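Local coordinates for protein topoisomerase IV subunit A (Escherichia coli, PDB 1ZVT) that probably binds and steers DNA through its C-terminal beta-pinwheel domain, as a subunit of the type II topoisomerase that decatenates DNA and acts on its supercoils, at residues A[15-19]-A[20-24]; A[72-75]-A[76-80]; A[108-112]-A[113-117]; A[216-219]-A[220-223]. One frame throughout, in Å; residues are numbered along the deposited sequence.

Contact 1: residues A[15-19]-A[20-24]; sequences RSAKG and HDIDA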
loop_
_atom_site.group_PDB
_atom_site.type_symbol
_atom_site.label_atom_id
_atom_site.label_comp_id
_atom_site.label_asym_id
_atom_site.label_seq_id
_atom_site.Cartn_x
_atom_site.Cartn_y
_atom_site.Cartn_z
ATOM N N ARG A 15 12.508 4.942 14.180
ATOM C CA ARG A 15 13.117 4.360 15.358
ATOM C C ARG A 15 12.467 3.003 15.619
ATOM O O ARG A 15 11.411 2.702 15.058
ATOM C CB ARG A 15 12.961 5.275 16.560
ATOM C CG ARG A 15 11.569 5.269 17.163
ATOM C CD ARG A 15 11.385 6.488 18.025
ATOM N NE ARG A 15 10.906 7.659 17.288
ATOM C CZ ARG A 15 10.714 8.857 17.832
ATOM N NH1 ARG A 15 10.974 9.062 19.122
ATOM N NH2 ARG A 15 10.267 9.851 17.104
ATOM N N SER A 16 13.109 2.197 16.460
ATOM C CA SER A 16 12.622 0.856 16.803
ATOM C C SER A 16 12.408 0.826 18.306
ATOM O O SER A 16 13.378 0.881 19.066
ATOM C CB SER A 16 13.646 -0.215 16.389
ATOM O OG SER A 16 13.219 -1.526 16.744
ATOM N N ALA A 17 11.156 0.756 18.732
ATOM C CA ALA A 17 10.822 0.760 20.159
ATOM C C ALA A 17 10.680 -0.671 20.642
ATOM O O ALA A 17 10.193 -1.523 19.915
ATOM C CB ALA A 17 9.539 1.520 20.392
ATOM N N LYS A 18 11.126 -0.940 21.865
ATOM C CA LYS A 18 10.965 -2.267 22.451
ATOM C C LYS A 18 9.492 -2.495 22.765
ATOM O O LYS A 18 8.839 -1.614 23.303
ATOM C CB LYS A 18 11.772 -2.364 23.751
ATOM C CG LYS A 18 13.268 -2.236 23.554
ATOM C CD LYS A 18 14.002 -2.465 24.871
ATOM C CE LYS A 18 15.512 -2.343 24.679
ATOM N NZ LYS A 18 16.264 -3.043 25.752
ATOM N N GLY A 19 8.979 -3.674 22.423
ATOM C CA GLY A 19 7.603 -4.043 22.740
ATOM C C GLY A 19 6.590 -3.715 21.664
ATOM O O GLY A 19 6.906 -3.013 20.697
ATOM N N HIS A 20 5.366 -4.211 21.844
ATOM C CA HIS A 20 4.289 -3.963 20.884
ATOM C C HIS A 20 3.259 -2.951 21.397
ATOM O O HIS A 20 2.349 -2.559 20.643
ATOM C CB HIS A 20 3.593 -5.276 20.512
ATOM C CG HIS A 20 4.411 -6.181 19.644
ATOM N ND1 HIS A 20 4.063 -7.493 19.408
ATOM C CD2 HIS A 20 5.554 -5.964 18.951
ATOM C CE1 HIS A 20 4.945 -8.038 18.589
ATOM N NE2 HIS A 20 5.863 -7.132 18.300
ATOM N N ASP A 21 3.427 -2.514 22.657
ATOM C CA ASP A 21 2.434 -1.698 23.379
ATOM C C ASP A 21 2.702 -0.183 23.443
ATOM O O ASP A 21 2.006 0.551 24.169
ATOM C CB ASP A 21 2.277 -2.231 24.825
ATOM C CG ASP A 21 3.481 -1.895 25.719
ATOM O OD1 ASP A 21 4.552 -1.512 25.194
ATOM O OD2 ASP A 21 3.370 -2.031 26.967
ATOM N N ILE A 22 3.711 0.293 22.726
ATOM C CA ILE A 22 4.122 1.687 22.843
ATOM C C ILE A 22 3.050 2.630 22.304
ATOM O O ILE A 22 2.246 2.253 21.443
ATOM C CB ILE A 22 5.460 1.945 22.130
ATOM C CG1 ILE A 22 5.310 1.694 20.633
ATOM C CG2 ILE A 22 6.546 1.028 22.716
ATOM C CD1 ILE A 22 5.960 2.748 19.814
ATOM N N ASP A 23 3.032 3.844 22.838
ATOM C CA ASP A 23 2.177 4.905 22.323
ATOM C C ASP A 23 2.977 5.666 21.270
ATOM O O ASP A 23 3.714 6.597 21.593
ATOM C CB ASP A 23 1.766 5.826 23.485
ATOM C CG ASP A 23 0.875 6.971 23.055
ATOM O OD1 ASP A 23 0.772 7.293 21.842
ATOM O OD2 ASP A 23 0.252 7.581 23.956
ATOM N N ALA A 24 2.880 5.236 20.016
ATOM C CA ALA A 24 3.749 5.797 18.987
ATOM C C ALA A 24 3.468 7.265 18.667
ATOM O O ALA A 24 4.401 8.066 18.552
ATOM C CB ALA A 24 3.723 4.928 17.730
#
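Two torsions of Ile22 fork its side chain around the methyl of Ala17: chi1 of 64° sets CG1 between the backbone N and the carbonyl carbon and leaves CG2 anti to the carbonyl carbon, while chi2 of 136°, well off a staggered value, swings CD1 inward. The contact is local, where strand 13-18, a strand in one antiparallel blade of the beta-pinwheel, runs out into the loop leading to strand 35-42. Both branches of Ile22 reach the same atom, since CG2 and CD1 each lie 3.8 Å from Ala17 CB. The cohesion across this bend is therefore apolar, and Ile22 also rests on Val7 of strand 3-9, which extends the patch over the next strand.

Gly19 makes the corner. With its phi of 92°, a beta carbon would be driven against the carbonyl O of Lys18 and would come too near His20 N, so the backbone suits a residue without one. The Gly19 carbonyl is tied to Thr5 OG1, and backbone bonds of Ala17 to Thr5 and of Gly19 to Pro3 keep the corner alongside strand 3-9. Past it, His20 points away overall, although its CB lies 3.6 Å from Gly19 C and the ring stands obliquely beside that carbonyl carbon; NE2 is bonded to Gly41 O of strand 35-42. The loop thus has anchors on both of these strands. The nearest approach of Ile22 to the 15-19 backbone is made by its CG2, which lies 3.5 Å from Lys18 O.

Contact 2: residues A[72-75]-A[76-80]; sequences EPLT and GKLTL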
loop_
_atom_site.group_PDB
_atom_site.type_symbol
_atom_site.label_atom_id
_atom_site.label_comp_id
_atom_site.label_asym_id
_atom_site.label_seq_id
_atom_site.Cartn_x
_atom_site.Cartn_y
_atom_site.Cartn_z
ATOM N N GLU A 72 16.041 8.659 13.609
ATOM C CA GLU A 72 17.110 9.029 12.685
ATOM C C GLU A 72 16.550 9.031 11.258
ATOM O O GLU A 72 15.654 8.250 10.960
ATOM C CB GLU A 72 18.310 8.087 12.860
ATOM C CG GLU A 72 18.161 6.722 12.264
ATOM C CD GLU A 72 19.457 5.933 12.302
ATOM O OE1 GLU A 72 20.107 5.921 13.404
ATOM O OE2 GLU A 72 19.801 5.345 11.225
ATOM N N PRO A 73 17.059 9.916 10.375
ATOM C CA PRO A 73 16.472 10.040 9.042
ATOM C C PRO A 73 16.693 8.809 8.163
ATOM O O PRO A 73 17.799 8.264 8.114
ATOM C CB PRO A 73 17.207 11.255 8.436
ATOM C CG PRO A 73 18.518 11.302 9.181
ATOM C CD PRO A 73 18.193 10.847 10.581
ATOM N N LEU A 74 15.654 8.379 7.450
ATOM C CA LEU A 74 15.840 7.298 6.470
ATOM C C LEU A 74 16.842 7.627 5.368
ATOM O O LEU A 74 17.473 6.726 4.823
ATOM C CB LEU A 74 14.509 6.884 5.840
ATOM C CG LEU A 74 13.693 6.048 6.812
ATOM C CD1 LEU A 74 12.262 5.917 6.248
ATOM C CD2 LEU A 74 14.357 4.670 6.989
ATOM N N THR A 75 17.016 8.909 5.062
ATOM C CA THR A 75 18.029 9.269 4.057
ATOM C C THR A 75 19.447 8.904 4.492
ATOM O O THR A 75 20.337 8.797 3.642
ATOM C CB THR A 75 17.978 10.755 3.694
ATOM O OG1 THR A 75 18.033 11.525 4.895
ATOM C CG2 THR A 75 16.696 11.087 2.929
ATOM N N GLY A 76 19.665 8.712 5.799
ATOM C CA GLY A 76 20.962 8.256 6.316
ATOM C C GLY A 76 21.161 6.753 6.168
ATOM O O GLY A 76 22.266 6.237 6.398
ATOM N N LYS A 77 20.095 6.047 5.792
ATOM C CA LYS A 77 20.142 4.598 5.705
ATOM C C LYS A 77 19.838 4.081 4.313
ATOM O O LYS A 77 20.250 2.977 3.977
ATOM C CB LYS A 77 19.194 3.928 6.730
ATOM C CG LYS A 77 19.808 3.784 8.138
ATOM C CD LYS A 77 19.638 2.381 8.725
ATOM C CE LYS A 77 20.244 2.254 10.129
ATOM N NZ LYS A 77 21.386 3.192 10.460
ATOM N N LEU A 78 19.117 4.877 3.521
ATOM C CA LEU A 78 18.655 4.461 2.180
ATOM C C LEU A 78 19.053 5.467 1.145
ATOM O O LEU A 78 19.046 6.676 1.415
ATOM C CB LEU A 78 17.121 4.348 2.150
ATOM C CG LEU A 78 16.426 3.619 3.296
ATOM C CD1 LEU A 78 14.883 3.708 3.103
ATOM C CD2 LEU A 78 16.896 2.163 3.354
ATOM N N THR A 79 19.374 4.963 -0.047
ATOM C CA THR A 79 19.725 5.811 -1.186
ATOM C C THR A 79 18.460 6.009 -1.990
ATOM O O THR A 79 18.091 5.154 -2.800
ATOM C CB THR A 79 20.755 5.150 -2.086
ATOM O OG1 THR A 79 21.905 4.795 -1.311
ATOM C CG2 THR A 79 21.163 6.115 -3.208
ATOM N N LEU A 80 17.764 7.104 -1.720
ATOM C CA LEU A 80 16.518 7.395 -2.416
ATOM C C LEU A 80 16.788 8.124 -3.725
ATOM O O LEU A 80 17.713 8.944 -3.794
ATOM C CB LEU A 80 15.593 8.214 -1.518
ATOM C CG LEU A 80 15.199 7.596 -0.168
ATOM C CD1 LEU A 80 14.343 8.555 0.648
ATOM C CD2 LEU A 80 14.480 6.266 -0.351
#
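Glu72 and Lys77 cross at about a right angle, and their ends meet in a salt bridge in which Lys77 NZ donates to Glu72 OE2 at 2.8 Å. The carboxylate is approached on its syn side, only 16° out of its plane. Glu72 is extended beyond CG, whereas Lys77 is bent at chi2 (-132°) and chi4 (-27°). This curls the lysine chain around the acceptor, placing Lys77 CE 3.3 Å from Glu72 OE2. Without the amine of Lys77, as with an alanine here, the Glu72 carboxylate is likely to lose its positive mate and be freer to turn.

Leu74 and Leu78 take a different arrangement: they lie side by side, pointing the same way, with Leu74 CD2 4.0 Å from Leu78 CD1. Both also pack on Ile59 of strand 55-59. The turn that sets these pairs is a 3-10 segment following strand 72-73, the edge strand that joins strand 13-18 in a blade of the beta-pinwheel. Its i to i+3 bonds run from Gly76 N to Pro73 O (3.0 Å) and from Lys77 N to Leu74 O (2.9 Å). Leu74 O accepts a second bond from Leu78 N at 2.8 Å, almost in line with the carbonyl, whereas Lys77 N stands above the carbonyl plane. Farther on, Thr75 and Leu80 cross nearly perpendicularly, Thr75 CG2 touching Leu80 CD1 at 4.1 Å, while Leu80 leans on Tyr57 and Val86.

Contact 3: residues A[108-112]-A[113-117]; sequences FVCTF and NDLVA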
loop_
_atom_site.group_PDB
_atom_site.type_symbol
_atom_site.label_atom_id
_atom_site.label_comp_id
_atom_site.label_asym_id
_atom_site.label_seq_id
_atom_site.Cartn_x
_atom_site.Cartn_y
_atom_site.Cartn_z
ATOM N N PHE A 108 0.607 -6.874 -9.220
ATOM C CA PHE A 108 0.913 -8.295 -9.080
ATOM C C PHE A 108 0.821 -8.734 -7.654
ATOM O O PHE A 108 0.878 -7.926 -6.731
ATOM C CB PHE A 108 2.304 -8.623 -9.683
ATOM C CG PHE A 108 3.455 -7.809 -9.109
ATOM C CD1 PHE A 108 4.151 -8.265 -7.996
ATOM C CD2 PHE A 108 3.861 -6.605 -9.705
ATOM C CE1 PHE A 108 5.230 -7.517 -7.447
ATOM C CE2 PHE A 108 4.924 -5.867 -9.175
ATOM C CZ PHE A 108 5.602 -6.321 -8.034
ATOM N N VAL A 109 0.685 -10.037 -7.462
ATOM C CA VAL A 109 0.786 -10.588 -6.117
ATOM C C VAL A 109 2.244 -10.990 -5.909
ATOM O O VAL A 109 2.886 -11.501 -6.832
ATOM C CB VAL A 109 -0.137 -11.816 -5.950
ATOM C CG1 VAL A 109 0.067 -12.449 -4.596
ATOM C CG2 VAL A 109 -1.615 -11.389 -6.098
ATOM N N CYS A 110 2.781 -10.736 -4.721
ATOM C CA CYS A 110 4.130 -11.200 -4.375
ATOM C C CYS A 110 4.158 -11.599 -2.906
ATOM O O CYS A 110 3.110 -11.622 -2.262
ATOM C CB CYS A 110 5.207 -10.147 -4.671
ATOM S SG CYS A 110 5.122 -8.602 -3.699
ATOM N N THR A 111 5.333 -11.977 -2.401
ATOM C CA THR A 111 5.484 -12.202 -0.967
ATOM C C THR A 111 6.353 -11.092 -0.366
ATOM O O THR A 111 7.059 -10.383 -1.084
ATOM C CB THR A 111 6.153 -13.556 -0.644
ATOM O OG1 THR A 111 7.473 -13.577 -1.197
ATOM C CG2 THR A 111 5.312 -14.747 -1.184
ATOM N N PHE A 112 6.307 -10.974 0.955
ATOM C CA PHE A 112 7.128 -9.984 1.684
ATOM C C PHE A 112 8.610 -10.165 1.358
ATOM O O PHE A 112 9.360 -9.179 1.205
ATOM C CB PHE A 112 6.873 -10.131 3.189
ATOM C CG PHE A 112 7.615 -9.129 4.048
ATOM C CD1 PHE A 112 7.168 -7.822 4.168
ATOM C CD2 PHE A 112 8.758 -9.510 4.753
ATOM C CE1 PHE A 112 7.856 -6.886 4.983
ATOM C CE2 PHE A 112 9.468 -8.572 5.562
ATOM C CZ PHE A 112 9.000 -7.257 5.670
ATOM N N ASN A 113 9.042 -11.418 1.241
ATOM C CA ASN A 113 10.428 -11.702 0.901
ATOM C C ASN A 113 10.886 -10.993 -0.375
ATOM O O ASN A 113 12.032 -10.559 -0.458
ATOM C CB ASN A 113 10.675 -13.205 0.786
ATOM C CG ASN A 113 12.143 -13.524 0.709
ATOM O OD1 ASN A 113 12.611 -14.105 -0.267
ATOM N ND2 ASN A 113 12.888 -13.082 1.705
ATOM N N ASP A 114 9.982 -10.845 -1.349
ATOM C CA ASP A 114 10.295 -10.184 -2.609
ATOM C C ASP A 114 10.609 -8.719 -2.435
ATOM O O ASP A 114 11.248 -8.137 -3.291
ATOM C CB ASP A 114 9.135 -10.312 -3.590
ATOM C CG ASP A 114 8.939 -11.743 -4.051
ATOM O OD1 ASP A 114 9.961 -12.425 -4.308
ATOM O OD2 ASP A 114 7.782 -12.174 -4.163
ATOM N N LEU A 115 10.154 -8.136 -1.330
ATOM C CA LEU A 115 10.451 -6.723 -1.038
ATOM C C LEU A 115 11.783 -6.542 -0.310
ATOM O O LEU A 115 12.290 -5.432 -0.228
ATOM C CB LEU A 115 9.336 -6.112 -0.194
ATOM C CG LEU A 115 8.093 -5.623 -0.939
ATOM C CD1 LEU A 115 7.366 -6.771 -1.551
ATOM C CD2 LEU A 115 7.182 -4.924 0.041
ATOM N N VAL A 116 12.342 -7.626 0.224
ATOM C CA VAL A 116 13.498 -7.486 1.122
ATOM C C VAL A 116 14.771 -7.266 0.314
ATOM O O VAL A 116 15.260 -8.184 -0.359
ATOM C CB VAL A 116 13.613 -8.684 2.060
ATOM C CG1 VAL A 116 14.920 -8.641 2.895
ATOM C CG2 VAL A 116 12.390 -8.753 2.965
ATOM N N ALA A 117 15.268 -6.035 0.338
ATOM C CA ALA A 117 16.493 -5.677 -0.380
ATOM C C ALA A 117 17.383 -4.936 0.599
ATOM O O ALA A 117 17.082 -3.802 0.974
ATOM C CB ALA A 117 16.183 -4.815 -1.561
#
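From Phe112 to Leu115 the backbone takes helical angles, giving a short turn after strand 106-111 in which Asp114 N bonds to Thr111 O (3.0 Å) and Leu115 N to Phe112 O (2.9 Å). Asp114 sends its carboxylate back to the start of this turn, its CG set anti to the carbonyl carbon by chi1 of -68°. Its OD2 accepts Thr111 N at 3.0 Å in a nearly straight bond (174°), met on the anti side and tilted from the carboxylate plane. Thr111 OG1 adds a weak bond to the same oxygen. Were the carboxylate replaced by the methyl of an alanine, Thr111 N and OG1 would probably lose their shared acceptor, and the tie between strand end and turn with it.

On another side of the turn, Cys110 SG meets Leu115 CD1 at 3.6 Å, and Phe112 CE2 lies 3.9 Å from Val116 CG2, an oblique approach to the ring. This is a blade-to-blade connection of the pinwheel: strand 106-111 pairs with strands 97-101 and 173-174, whereas the chain beyond the turn leads to strand 123-124 in the preceding sheet. Leu115 packs between the two, against Leu98 of strand 97-101 and against Val48 and Val50 of strand 47-51.

Contact 4: residues A[216-219]-A[220-223]; sequences EELQ and KVTG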
loop_
_atom_site.group_PDB
_atom_site.type_symbol
_atom_site.label_atom_id
_atom_site.label_comp_id
_atom_site.label_asym_id
_atom_site.label_seq_id
_atom_site.Cartn_x
_atom_site.Cartn_y
_atom_site.Cartn_z
ATOM N N GLU A 216 -24.497 -8.160 -2.060
ATOM C CA GLU A 216 -25.453 -8.153 -3.177
ATOM C C GLU A 216 -25.087 -7.130 -4.249
ATOM O O GLU A 216 -25.036 -7.465 -5.433
ATOM C CB GLU A 216 -26.899 -7.968 -2.686
ATOM C CG GLU A 216 -27.447 -9.170 -1.881
ATOM C CD GLU A 216 -27.140 -9.129 -0.377
ATOM O OE1 GLU A 216 -26.256 -8.369 0.083
ATOM O OE2 GLU A 216 -27.801 -9.888 0.360
ATOM N N GLU A 217 -24.808 -5.893 -3.836
ATOM C CA GLU A 217 -24.405 -4.854 -4.782
ATOM C C GLU A 217 -23.017 -5.133 -5.390
ATOM O O GLU A 217 -22.787 -4.892 -6.567
ATOM C CB GLU A 217 -24.428 -3.473 -4.116
ATOM C CG GLU A 217 -25.836 -2.922 -3.811
ATOM C CD GLU A 217 -26.465 -3.512 -2.556
ATOM O OE1 GLU A 217 -25.729 -4.063 -1.714
ATOM O OE2 GLU A 217 -27.712 -3.434 -2.403
ATOM N N LEU A 218 -22.089 -5.650 -4.588
ATOM C CA LEU A 218 -20.735 -5.894 -5.108
ATOM C C LEU A 218 -20.708 -7.028 -6.139
ATOM O O LEU A 218 -19.869 -7.029 -7.025
ATOM C CB LEU A 218 -19.730 -6.134 -3.977
ATOM C CG LEU A 218 -19.526 -4.929 -3.039
ATOM C CD1 LEU A 218 -18.832 -5.359 -1.745
ATOM C CD2 LEU A 218 -18.762 -3.793 -3.730
ATOM N N GLN A 219 -21.641 -7.979 -6.044
ATOM C CA GLN A 219 -21.777 -9.015 -7.082
ATOM C C GLN A 219 -21.994 -8.369 -8.457
ATOM O O GLN A 219 -21.528 -8.892 -9.479
ATOM C CB GLN A 219 -22.924 -9.994 -6.756
ATOM C CG GLN A 219 -22.744 -10.711 -5.412
ATOM C CD GLN A 219 -23.674 -11.914 -5.205
ATOM O OE1 GLN A 219 -24.887 -11.864 -5.490
ATOM N NE2 GLN A 219 -23.110 -12.998 -4.673
ATOM N N LYS A 220 -22.678 -7.222 -8.465
ATOM C CA LYS A 220 -23.016 -6.499 -9.689
ATOM C C LYS A 220 -21.826 -5.827 -10.377
ATOM O O LYS A 220 -21.912 -5.487 -11.558
ATOM C CB LYS A 220 -24.089 -5.424 -9.416
ATOM C CG LYS A 220 -25.369 -5.913 -8.721
ATOM C CD LYS A 220 -26.381 -6.481 -9.684
ATOM C CE LYS A 220 -27.566 -7.103 -8.948
ATOM N NZ LYS A 220 -28.461 -7.813 -9.907
ATOM N N VAL A 221 -20.741 -5.599 -9.644
ATOM C CA VAL A 221 -19.536 -5.029 -10.257
ATOM C C VAL A 221 -18.448 -6.087 -10.420
ATOM O O VAL A 221 -17.327 -5.758 -10.769
ATOM C CB VAL A 221 -18.966 -3.758 -9.487
ATOM C CG1 VAL A 221 -20.041 -2.664 -9.363
ATOM C CG2 VAL A 221 -18.395 -4.140 -8.128
ATOM N N THR A 222 -18.786 -7.352 -10.158
ATOM C CA THR A 222 -17.836 -8.441 -10.383
ATOM C C THR A 222 -17.654 -8.649 -11.892
ATOM O O THR A 222 -18.619 -8.564 -12.662
ATOM C CB THR A 222 -18.270 -9.708 -9.631
ATOM O OG1 THR A 222 -18.382 -9.397 -8.236
ATOM C CG2 THR A 222 -17.258 -10.818 -9.795
ATOM N N GLY A 223 -16.422 -8.889 -12.326
ATOM C CA GLY A 223 -16.156 -9.043 -13.744
ATOM C C GLY A 223 -14.782 -9.635 -13.950
ATOM O O GLY A 223 -14.092 -9.985 -12.988
HETATM O O HOH W 1 -21.426 -8.994 -12.401
#
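Thr222 turns its hydroxyl back on the helical turn before it: with chi1 at -58°, OG1 sits beside its own backbone N and donates to Leu218 O at 3.0 Å. Val221 N reaches the same carbonyl at 3.1 Å from the opposite face of its plane, so two donors grip Leu218 O. Val221 has chi1 of -56°, which sets CG2 between the backbone N and the carbonyl carbon and brings it within 3.4 Å of that oxygen.

Lys220 behaves differently. A sharp bend at chi2 (-85°) carries its outer chain away from the turn, while CB lies close to the backbone, 3.2 Å from Glu217 O; Lys220 N bonds to that same oxygen. A type I beta turn from Gln219 to Thr222 follows the helical residues, with Thr222 N bonded to Gln219 O (3.2 Å). One water donates to both Gln219 O and Thr222 O and so bridges the two carbonyls. Glu217, whose CB points away from the turn, forms a salt bridge with Arg214.

Helix 215-219 and this turn lie against strand 155-160: Leu218 and Val221 pack on Met156, and Leu218 and Thr222 on Met158, which also shares backbone hydrogen bonds with Val221 and Gly223.

How the contacts relate
The four contacts come in series along the chain, each at the junction between a strand or helix and the loop that follows it. Contacts 1 and 2 share a sheet through the neighbouring strands 13-18 and 72-73, although their centres are about 20 Å apart. The 113-117 side of contact 3 leads back to strand 123-124, in the sheet before that of strand 106-111, and its nearest atoms are about 6 Å from contact 2. Contact 4 adjoins strand 155-160 of another sheet, with its centre about 44 Å from that of contact 2, across the chain's centre. Together they sample several blades, whose sheets each take a last strand from farther along the chain, consistent with the interlocked beta-pinwheel.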